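Local coordinates for core protein VP4 (Bluetongue virus, PDB 2JHP), which forms part of the inner capsid of the virus and caps viral RNA, with sites that bind guanine and S-adenosyl-L-homocysteine, at residues 117-128 with 474-485; 58-66 with 514-522. One frame throughout, in Å; residues are numbered along the deposited sequence.

Interaction 1 (117-128 with 474-485); sequences FGDALRNYAFKM and ILFLMWRYPDIV. With GUN (guanine), chain E; SAH (S-adenosyl-L-homocysteine), chain B.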
# COMPACT_ATOMS: atom_id res chain seq x y z
N PHE A 117 7.24 4.98 1.70
CA PHE A 117 6.25 5.73 2.44
C PHE A 117 5.02 4.86 2.75
O PHE A 117 4.64 4.69 3.91
CB PHE A 117 5.87 7.01 1.71
CG PHE A 117 4.69 7.69 2.26
CD1 PHE A 117 4.72 8.26 3.50
CD2 PHE A 117 3.53 7.75 1.55
CE1 PHE A 117 3.61 8.89 4.02
CE2 PHE A 117 2.41 8.38 2.04
CZ PHE A 117 2.45 8.97 3.29
N GLY A 118 4.40 4.31 1.71
CA GLY A 118 3.26 3.42 1.88
C GLY A 118 3.51 2.21 2.76
O GLY A 118 2.62 1.79 3.49
N ASP A 119 4.72 1.66 2.70
CA ASP A 119 5.10 0.45 3.45
C ASP A 119 5.24 0.71 4.93
O ASP A 119 4.96 -0.17 5.75
CB ASP A 119 6.43 -0.13 2.94
CG ASP A 119 6.31 -0.85 1.60
OD1 ASP A 119 5.26 -0.79 0.92
OD2 ASP A 119 7.32 -1.46 1.21
N ALA A 120 5.71 1.90 5.27
CA ALA A 120 5.85 2.29 6.65
C ALA A 120 4.46 2.42 7.28
O ALA A 120 4.23 1.91 8.37
CB ALA A 120 6.62 3.56 6.75
N LEU A 121 3.53 3.05 6.58
CA LEU A 121 2.16 3.14 7.04
C LEU A 121 1.46 1.79 7.10
O LEU A 121 0.62 1.56 7.96
CB LEU A 121 1.34 4.09 6.16
CG LEU A 121 1.74 5.57 6.12
CD1 LEU A 121 0.64 6.38 5.42
CD2 LEU A 121 2.02 6.13 7.51
N ARG A 122 1.79 0.89 6.18
CA ARG A 122 1.11 -0.39 6.12
C ARG A 122 1.61 -1.32 7.22
O ARG A 122 0.83 -2.12 7.75
CB ARG A 122 1.27 -1.04 4.76
CG ARG A 122 0.12 -2.00 4.43
CD ARG A 122 0.23 -2.64 3.04
NE ARG A 122 0.24 -1.62 2.00
CZ ARG A 122 1.34 -1.16 1.43
NH1 ARG A 122 2.51 -1.66 1.80
NH2 ARG A 122 1.27 -0.22 0.50
N ASN A 123 2.89 -1.21 7.57
CA ASN A 123 3.44 -2.04 8.62
C ASN A 123 2.85 -1.69 9.95
O ASN A 123 2.48 -2.57 10.68
CB ASN A 123 4.97 -2.02 8.62
CG ASN A 123 5.56 -2.68 7.37
OD1 ASN A 123 4.86 -3.29 6.55
ND2 ASN A 123 6.87 -2.54 7.20
N TYR A 124 2.69 -0.40 10.23
CA TYR A 124 1.97 0.04 11.43
C TYR A 124 0.57 -0.59 11.46
O TYR A 124 0.10 -1.07 12.51
CB TYR A 124 1.90 1.57 11.51
CG TYR A 124 0.87 2.11 12.49
CD1 TYR A 124 1.17 2.22 13.86
CD2 TYR A 124 -0.40 2.51 12.06
CE1 TYR A 124 0.23 2.72 14.76
CE2 TYR A 124 -1.36 3.00 12.97
CZ TYR A 124 -1.03 3.10 14.32
OH TYR A 124 -1.97 3.59 15.22
N ALA A 125 -0.07 -0.58 10.28
CA ALA A 125 -1.43 -1.10 10.13
C ALA A 125 -1.55 -2.61 10.33
O ALA A 125 -2.59 -3.08 10.80
CB ALA A 125 -2.03 -0.69 8.78
N PHE A 126 -0.50 -3.36 10.00
CA PHE A 126 -0.52 -4.81 10.21
C PHE A 126 -0.37 -5.11 11.70
O PHE A 126 -0.83 -6.15 12.18
CB PHE A 126 0.58 -5.52 9.42
CG PHE A 126 0.24 -5.72 7.97
CD1 PHE A 126 1.00 -5.12 6.96
CD2 PHE A 126 -0.85 -6.52 7.59
CE1 PHE A 126 0.69 -5.31 5.61
CE2 PHE A 126 -1.17 -6.72 6.23
CZ PHE A 126 -0.40 -6.10 5.24
N LYS A 127 0.26 -4.18 12.42
CA LYS A 127 0.44 -4.31 13.87
C LYS A 127 -0.85 -3.97 14.61
O LYS A 127 -1.12 -4.53 15.67
CB LYS A 127 1.58 -3.42 14.38
CG LYS A 127 2.96 -3.79 13.84
CD LYS A 127 3.31 -5.24 14.17
CE LYS A 127 4.60 -5.69 13.52
NZ LYS A 127 4.70 -7.18 13.52
N MET A 128 -1.65 -3.08 14.03
CA MET A 128 -2.81 -2.54 14.73
C MET A 128 -4.18 -2.95 14.17
O MET A 128 -5.20 -2.64 14.78
CB MET A 128 -2.72 -1.02 14.84
CG MET A 128 -1.44 -0.49 15.46
SD MET A 128 -1.28 -0.89 17.20
CE MET A 128 0.23 -0.04 17.60
N ILE A 474 4.34 10.20 9.54
CA ILE A 474 5.52 9.35 9.63
C ILE A 474 6.40 9.75 10.83
O ILE A 474 6.84 8.90 11.59
CB ILE A 474 6.33 9.37 8.32
CG1 ILE A 474 5.55 8.66 7.19
CG2 ILE A 474 7.73 8.79 8.51
CD1 ILE A 474 5.62 7.11 7.15
N LEU A 475 6.61 11.05 10.99
CA LEU A 475 7.40 11.59 12.08
C LEU A 475 6.77 11.29 13.44
O LEU A 475 7.47 11.06 14.43
CB LEU A 475 7.53 13.10 11.89
CG LEU A 475 8.81 13.67 11.25
CD1 LEU A 475 9.85 12.61 10.90
CD2 LEU A 475 8.48 14.53 10.06
N PHE A 476 5.44 11.29 13.48
CA PHE A 476 4.71 10.87 14.66
C PHE A 476 5.02 9.41 15.00
O PHE A 476 5.29 9.09 16.16
CB PHE A 476 3.21 11.06 14.46
CG PHE A 476 2.40 10.82 15.70
CD1 PHE A 476 2.33 11.79 16.70
CD2 PHE A 476 1.73 9.61 15.90
CE1 PHE A 476 1.59 11.59 17.84
CE2 PHE A 476 1.00 9.40 17.04
CZ PHE A 476 0.92 10.39 18.01
N LEU A 477 5.00 8.55 13.99
CA LEU A 477 5.26 7.12 14.19
C LEU A 477 6.72 6.84 14.45
O LEU A 477 7.03 5.93 15.19
CB LEU A 477 4.76 6.28 12.99
CG LEU A 477 3.24 6.28 12.76
CD1 LEU A 477 2.86 5.87 11.35
CD2 LEU A 477 2.57 5.41 13.81
N MET A 478 7.62 7.62 13.85
CA MET A 478 9.02 7.53 14.23
C MET A 478 9.14 7.71 15.77
O MET A 478 9.87 6.97 16.45
CB MET A 478 9.87 8.56 13.51
CG MET A 478 10.27 8.13 12.12
SD MET A 478 11.39 9.30 11.33
CE MET A 478 11.43 8.65 9.67
N TRP A 479 8.38 8.66 16.28
CA TRP A 479 8.48 9.14 17.66
C TRP A 479 7.80 8.22 18.67
O TRP A 479 8.34 7.98 19.74
CB TRP A 479 7.89 10.54 17.70
CG TRP A 479 7.82 11.21 19.02
CD1 TRP A 479 8.78 11.25 19.97
CD2 TRP A 479 6.73 12.00 19.51
NE1 TRP A 479 8.35 11.99 21.05
CE2 TRP A 479 7.09 12.47 20.78
CE3 TRP A 479 5.47 12.34 18.99
CZ2 TRP A 479 6.24 13.26 21.56
CZ3 TRP A 479 4.62 13.13 19.76
CH2 TRP A 479 5.01 13.58 21.03
N ARG A 480 6.62 7.71 18.31
CA ARG A 480 5.80 6.87 19.18
C ARG A 480 6.11 5.36 19.03
O ARG A 480 6.07 4.62 20.01
CB ARG A 480 4.31 7.15 18.92
CG ARG A 480 3.32 6.30 19.74
CD ARG A 480 2.75 7.06 20.92
NE ARG A 480 1.49 7.75 20.60
CZ ARG A 480 0.98 8.74 21.32
NH1 ARG A 480 1.60 9.19 22.41
NH2 ARG A 480 -0.17 9.30 20.95
N TYR A 481 6.42 4.93 17.81
CA TYR A 481 6.71 3.51 17.56
C TYR A 481 8.05 3.31 16.84
O TYR A 481 8.07 2.95 15.67
CB TYR A 481 5.59 2.86 16.77
CG TYR A 481 4.23 2.93 17.43
CD1 TYR A 481 3.30 3.88 17.05
CD2 TYR A 481 3.89 2.03 18.44
CE1 TYR A 481 2.04 3.94 17.64
CE2 TYR A 481 2.63 2.08 19.06
CZ TYR A 481 1.71 3.05 18.65
OH TYR A 481 0.47 3.11 19.25
N PRO A 482 9.17 3.53 17.56
CA PRO A 482 10.54 3.48 17.05
C PRO A 482 10.99 2.22 16.30
O PRO A 482 11.94 2.30 15.52
CB PRO A 482 11.38 3.67 18.31
CG PRO A 482 10.51 4.49 19.17
CD PRO A 482 9.16 3.91 18.98
N ASP A 483 10.37 1.07 16.51
CA ASP A 483 10.72 -0.08 15.66
C ASP A 483 9.62 -0.56 14.73
O ASP A 483 9.78 -1.58 14.06
CB ASP A 483 11.27 -1.26 16.46
CG ASP A 483 12.79 -1.34 16.42
OD1 ASP A 483 13.35 -2.24 17.08
OD2 ASP A 483 13.43 -0.52 15.73
N ILE A 484 8.51 0.19 14.69
CA ILE A 484 7.59 0.07 13.58
C ILE A 484 8.12 0.95 12.44
O ILE A 484 8.22 0.49 11.30
CB ILE A 484 6.12 0.42 13.95
CG1 ILE A 484 5.62 -0.50 15.05
CG2 ILE A 484 5.23 0.26 12.73
CD1 ILE A 484 4.17 -0.29 15.48
N VAL A 485 8.47 2.20 12.75
CA VAL A 485 9.02 3.12 11.75
C VAL A 485 10.34 3.68 12.25
O VAL A 485 10.38 4.52 13.15
CB VAL A 485 8.03 4.28 11.39
CG1 VAL A 485 8.56 5.12 10.25
CG2 VAL A 485 6.65 3.73 11.00
N9 GUN E . 2.57 1.61 -2.05
C8 GUN E . 1.69 1.02 -2.86
N7 GUN E . 0.92 1.95 -3.43
C5 GUN E . 1.31 3.14 -2.99
C6 GUN E . 0.88 4.45 -3.25
O6 GUN E . -0.05 4.67 -4.02
N1 GUN E . 1.53 5.52 -2.61
C2 GUN E . 2.59 5.23 -1.74
N2 GUN E . 3.22 6.21 -1.12
N3 GUN E . 2.97 3.96 -1.51
C4 GUN E . 2.37 2.93 -2.12
N SAH B . -4.67 -0.26 -0.14
CA SAH B . -3.47 -0.71 -0.92
CB SAH B . -3.56 -0.48 -2.43
CG SAH B . -4.44 0.62 -2.99
SD SAH B . -4.63 0.44 -4.78
C SAH B . -2.16 -0.16 -0.36
O SAH B . -1.97 -0.12 0.85
OXT SAH B . -1.27 0.23 -1.11
C5' SAH B . -6.34 1.02 -4.66
C4' SAH B . -7.36 -0.11 -4.77
O4' SAH B . -8.51 0.18 -4.01
C3' SAH B . -7.82 -0.35 -6.21
O3' SAH B . -7.86 -1.75 -6.40
C2' SAH B . -9.23 0.21 -6.25
O2' SAH B . -10.08 -0.50 -7.11
C1' SAH B . -9.68 0.02 -4.80
N9 SAH B . -10.77 0.94 -4.40
C8 SAH B . -10.94 2.25 -4.77
N7 SAH B . -12.07 2.73 -4.19
C5 SAH B . -12.62 1.74 -3.44
C6 SAH B . -13.77 1.68 -2.64
N6 SAH B . -14.55 2.75 -2.50
N1 SAH B . -14.08 0.51 -1.98
C2 SAH B . -13.27 -0.60 -2.11
N3 SAH B . -12.14 -0.55 -2.91
C4 SAH B . -11.82 0.61 -3.57
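Helix 117-128 and the end of helix 474-480 approach at 11.0 Å between their axes and cross at 49°, and the loop 481-485 folds back beside Ala-120 and Tyr-124. The strand order 3-2-1-4-5-7-6 of the neighbouring sheet identifies a Rossmann-like methyltransferase fold, in which Leu-121 also packs on strands 433-437 and 499-503. The interface is apolar. Ile-474 sends its terminal CD1 between Ala-120 CB and Leu-121 CD2, 3.7 Å from Ala-120 CB, while its CG1 lies at the edge of the Phe-117 ring. Tyr-124 and Ile-484 carry much of the rest. With CG anti to its backbone N (chi1 164°), Tyr-124 has Leu-477 CD2 over one face of its ring, a CH-pi contact 3.9 Å from the centroid, and Met-128 CG over the opposite face. The Tyr-481 ring meets it with planes at 53° and centroids 5.6 Å apart. Both hydroxyls hydrogen-bond to Glu-505 OE2, which ties the two rings at their polar ends. Met-128 comes from the other direction and sets CE 3.5 Å from Tyr-481 CE2. Ile-484 CG2 reaches the helix backbone itself, 3.5 Å from Tyr-124 CA. The N-terminal part of helix 117-128 also lines the ligand pockets: Phe-117 presents a ring edge to the guanine N2, and Arg-122, whose NH1 is salt-bridged to Asp-119 OD1, gives NE to O of S-adenosyl-L-homocysteine at 2.9 Å and NH2 to OXT at 3.0 Å.

Interaction 2 (58-66 with 514-522); sequences TIRQLRGHG and DISLCRFIG
Arg-60 and Asp-514 meet because the arginine chain bends at chi3 (80°) while Asp-514 CG stands anti to its backbone N (chi1 -172°). Guanidinium and carboxylate lie nearly in one plane, 8° apart. The result is a bidentate salt bridge: Arg-60 NH1 donates to the syn lone pair of Asp-514 OD1 at 3.2 Å, and Arg-60 NH2 faces OD2 at a modelled separation so short that its exact value is doubtful. Asp-514 OD2 is also gripped by its own chain. Ser-516 OG bonds to its anti lone pair at 3.1 Å, and Ser-516 N reaches it from above the carboxylate plane, completing an Asx turn. Next along, Ile-515 crosses Gln-61 at about a right angle and lays CD1 3.6 Å from Gln-61 CA. A capping box opens the helix, Thr-58 N donating almost straight to Gln-61 OE1 and Gln-61 N weakly to Thr-58 OG1, and Gln-61 NE2 is bonded to Val-597 O. Gly-64 has no side chain, and the aliphatic part of Arg-519 lies against its bare backbone, CG 3.5 Å from Gly-64 O. The guanidinium of Arg-519 turns back on its own loop: NE donates to Ile-515 O at 2.8 Å and NH2 to Ser-516 O at 3.0 Å, while NH1 is salt-bridged to Asp-469. Ile-521 CD1 touches the His-65 ring, and Gly-66, with positive phi, forms a Schellman motif as the chain leaves the helix. Helix 59-64 leads into strand 67-71 of the five-stranded parallel sheet, and Gly-66, just before that strand, is backbone hydrogen-bonded to Val-7; helix 34-41 covers Gln-61, His-65 and Ile-521, helix 470-480 packs on Arg-60 and Ile-515, and helix 568-576 backs Ser-516 and Leu-517.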
# COMPACT_ATOMS: atom_id res chain seq x y z
N THR A 58 19.22 17.04 13.70
CA THR A 58 18.71 15.66 13.79
C THR A 58 17.91 15.28 12.54
O THR A 58 17.36 16.14 11.84
CB THR A 58 17.83 15.42 15.04
OG1 THR A 58 16.60 16.13 14.91
CG2 THR A 58 18.55 15.82 16.35
N ILE A 59 17.85 13.98 12.28
CA ILE A 59 17.11 13.43 11.15
C ILE A 59 15.66 13.93 11.06
O ILE A 59 15.24 14.45 10.02
CB ILE A 59 17.22 11.86 11.10
CG1 ILE A 59 16.29 11.29 10.04
CG2 ILE A 59 16.89 11.23 12.44
CD1 ILE A 59 16.72 11.57 8.67
N ARG A 60 14.91 13.80 12.15
CA ARG A 60 13.53 14.25 12.25
C ARG A 60 13.37 15.74 12.04
O ARG A 60 12.34 16.19 11.52
CB ARG A 60 12.95 13.88 13.62
CG ARG A 60 12.62 12.41 13.79
CD ARG A 60 12.01 12.20 15.14
NE ARG A 60 10.59 12.56 15.16
CZ ARG A 60 9.99 13.20 16.16
NH1 ARG A 60 10.69 13.59 17.22
NH2 ARG A 60 8.70 13.46 16.09
N GLN A 61 14.36 16.52 12.49
CA GLN A 61 14.37 17.96 12.25
C GLN A 61 14.48 18.20 10.77
O GLN A 61 13.65 18.94 10.20
CB GLN A 61 15.51 18.65 13.00
CG GLN A 61 15.19 18.87 14.46
CD GLN A 61 16.27 19.66 15.21
OE1 GLN A 61 17.47 19.40 15.07
NE2 GLN A 61 15.83 20.62 16.02
N LEU A 62 15.45 17.56 10.13
CA LEU A 62 15.65 17.71 8.69
C LEU A 62 14.48 17.16 7.87
O LEU A 62 14.11 17.75 6.85
CB LEU A 62 17.00 17.13 8.23
CG LEU A 62 18.25 17.91 8.64
CD1 LEU A 62 19.54 17.24 8.15
CD2 LEU A 62 18.20 19.35 8.16
N ARG A 63 13.88 16.06 8.32
CA ARG A 63 12.70 15.53 7.64
C ARG A 63 11.49 16.45 7.74
O ARG A 63 10.69 16.55 6.80
CB ARG A 63 12.35 14.13 8.15
CG ARG A 63 13.26 13.03 7.65
CD ARG A 63 13.21 12.82 6.17
NE ARG A 63 13.82 11.54 5.84
CZ ARG A 63 14.43 11.26 4.69
NH1 ARG A 63 14.54 12.18 3.74
NH2 ARG A 63 14.94 10.05 4.48
N GLY A 64 11.36 17.14 8.87
CA GLY A 64 10.31 18.13 9.07
C GLY A 64 10.48 19.30 8.13
O GLY A 64 9.52 19.98 7.78
N HIS A 65 11.73 19.51 7.71
CA HIS A 65 12.07 20.51 6.71
C HIS A 65 11.84 20.04 5.27
O HIS A 65 11.87 20.86 4.35
CB HIS A 65 13.52 20.95 6.88
CG HIS A 65 13.70 22.00 7.93
ND1 HIS A 65 13.35 23.32 7.71
CD2 HIS A 65 14.17 21.93 9.19
CE1 HIS A 65 13.61 24.01 8.81
NE2 HIS A 65 14.11 23.20 9.72
N GLY A 66 11.62 18.74 5.10
CA GLY A 66 11.49 18.15 3.77
C GLY A 66 12.79 17.71 3.11
O GLY A 66 12.84 17.59 1.90
N ASP A 514 5.58 18.66 19.25
CA ASP A 514 6.54 17.91 18.43
C ASP A 514 6.42 18.16 16.92
O ASP A 514 5.34 18.44 16.41
CB ASP A 514 6.42 16.42 18.73
CG ASP A 514 7.50 15.61 18.06
OD1 ASP A 514 8.65 15.61 18.56
OD2 ASP A 514 7.20 15.00 17.02
N ILE A 515 7.55 18.05 16.23
CA ILE A 515 7.67 18.21 14.78
C ILE A 515 6.53 17.57 13.99
O ILE A 515 6.02 18.16 13.04
CB ILE A 515 9.07 17.70 14.30
CG1 ILE A 515 10.05 18.86 14.20
CG2 ILE A 515 9.01 17.01 12.95
CD1 ILE A 515 11.48 18.44 14.35
N SER A 516 6.11 16.38 14.42
CA SER A 516 4.99 15.66 13.83
C SER A 516 3.76 16.56 13.72
O SER A 516 3.02 16.50 12.75
CB SER A 516 4.67 14.43 14.69
OG SER A 516 4.29 14.79 16.01
N LEU A 517 3.57 17.39 14.74
CA LEU A 517 2.47 18.34 14.78
C LEU A 517 2.83 19.66 14.06
O LEU A 517 2.07 20.15 13.23
CB LEU A 517 2.08 18.60 16.24
CG LEU A 517 0.93 19.55 16.57
CD1 LEU A 517 -0.40 18.99 16.10
CD2 LEU A 517 0.91 19.88 18.07
N CYS A 518 4.01 20.21 14.38
CA CYS A 518 4.36 21.59 14.06
C CYS A 518 5.59 21.73 13.18
O CYS A 518 6.72 21.52 13.63
CB CYS A 518 4.55 22.40 15.35
SG CYS A 518 3.10 22.44 16.40
N ARG A 519 5.35 22.08 11.92
CA ARG A 519 6.42 22.45 11.00
C ARG A 519 6.11 23.82 10.41
O ARG A 519 6.85 24.77 10.65
CB ARG A 519 6.62 21.36 9.94
CG ARG A 519 7.30 20.08 10.50
CD ARG A 519 6.88 18.79 9.81
NE ARG A 519 5.57 18.35 10.30
CZ ARG A 519 4.49 18.22 9.54
NH1 ARG A 519 4.54 18.47 8.23
NH2 ARG A 519 3.35 17.82 10.09
N PHE A 520 5.00 23.92 9.68
CA PHE A 520 4.45 25.17 9.12
C PHE A 520 5.42 25.90 8.21
O PHE A 520 5.53 27.14 8.24
CB PHE A 520 3.92 26.10 10.22
CG PHE A 520 2.90 25.47 11.12
CD1 PHE A 520 3.14 25.33 12.48
CD2 PHE A 520 1.69 25.00 10.60
CE1 PHE A 520 2.20 24.75 13.31
CE2 PHE A 520 0.74 24.40 11.42
CZ PHE A 520 1.00 24.28 12.78
N ILE A 521 6.12 25.12 7.39
CA ILE A 521 7.11 25.65 6.46
C ILE A 521 6.42 26.50 5.40
O ILE A 521 5.46 26.06 4.75
CB ILE A 521 7.95 24.51 5.81
CG1 ILE A 521 8.70 23.68 6.87
CG2 ILE A 521 8.90 25.07 4.75
CD1 ILE A 521 9.69 24.47 7.74
N GLY A 522 6.88 27.73 5.26
CA GLY A 522 6.33 28.63 4.27
C GLY A 522 5.21 29.52 4.77
O GLY A 522 4.69 30.35 4.01

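Along the chain the segments come in the order 58-66, 117-128, 474-485, 514-522, so interaction 1 is nested inside the loop closed by interaction 2. Their centres are about 17 Å apart, and helix 470-480 joins them: it meets helix 117-128 through Ile-474 and Leu-477, while Leu-475, Phe-476 and Trp-479 turn to interaction 2. A weak, probable hydrogen bond links Arg-60 NH2 to Leu-475 O at 3.2 Å, and Ser-516 CB packs on Phe-476 N. Interaction 1 belongs to the methyltransferase-like sheet and its ligand pockets; interaction 2 joins helix 59-64 of the five-stranded parallel sheet to the loop after strand 499-503, consistent with a continuous interface between the two sheets.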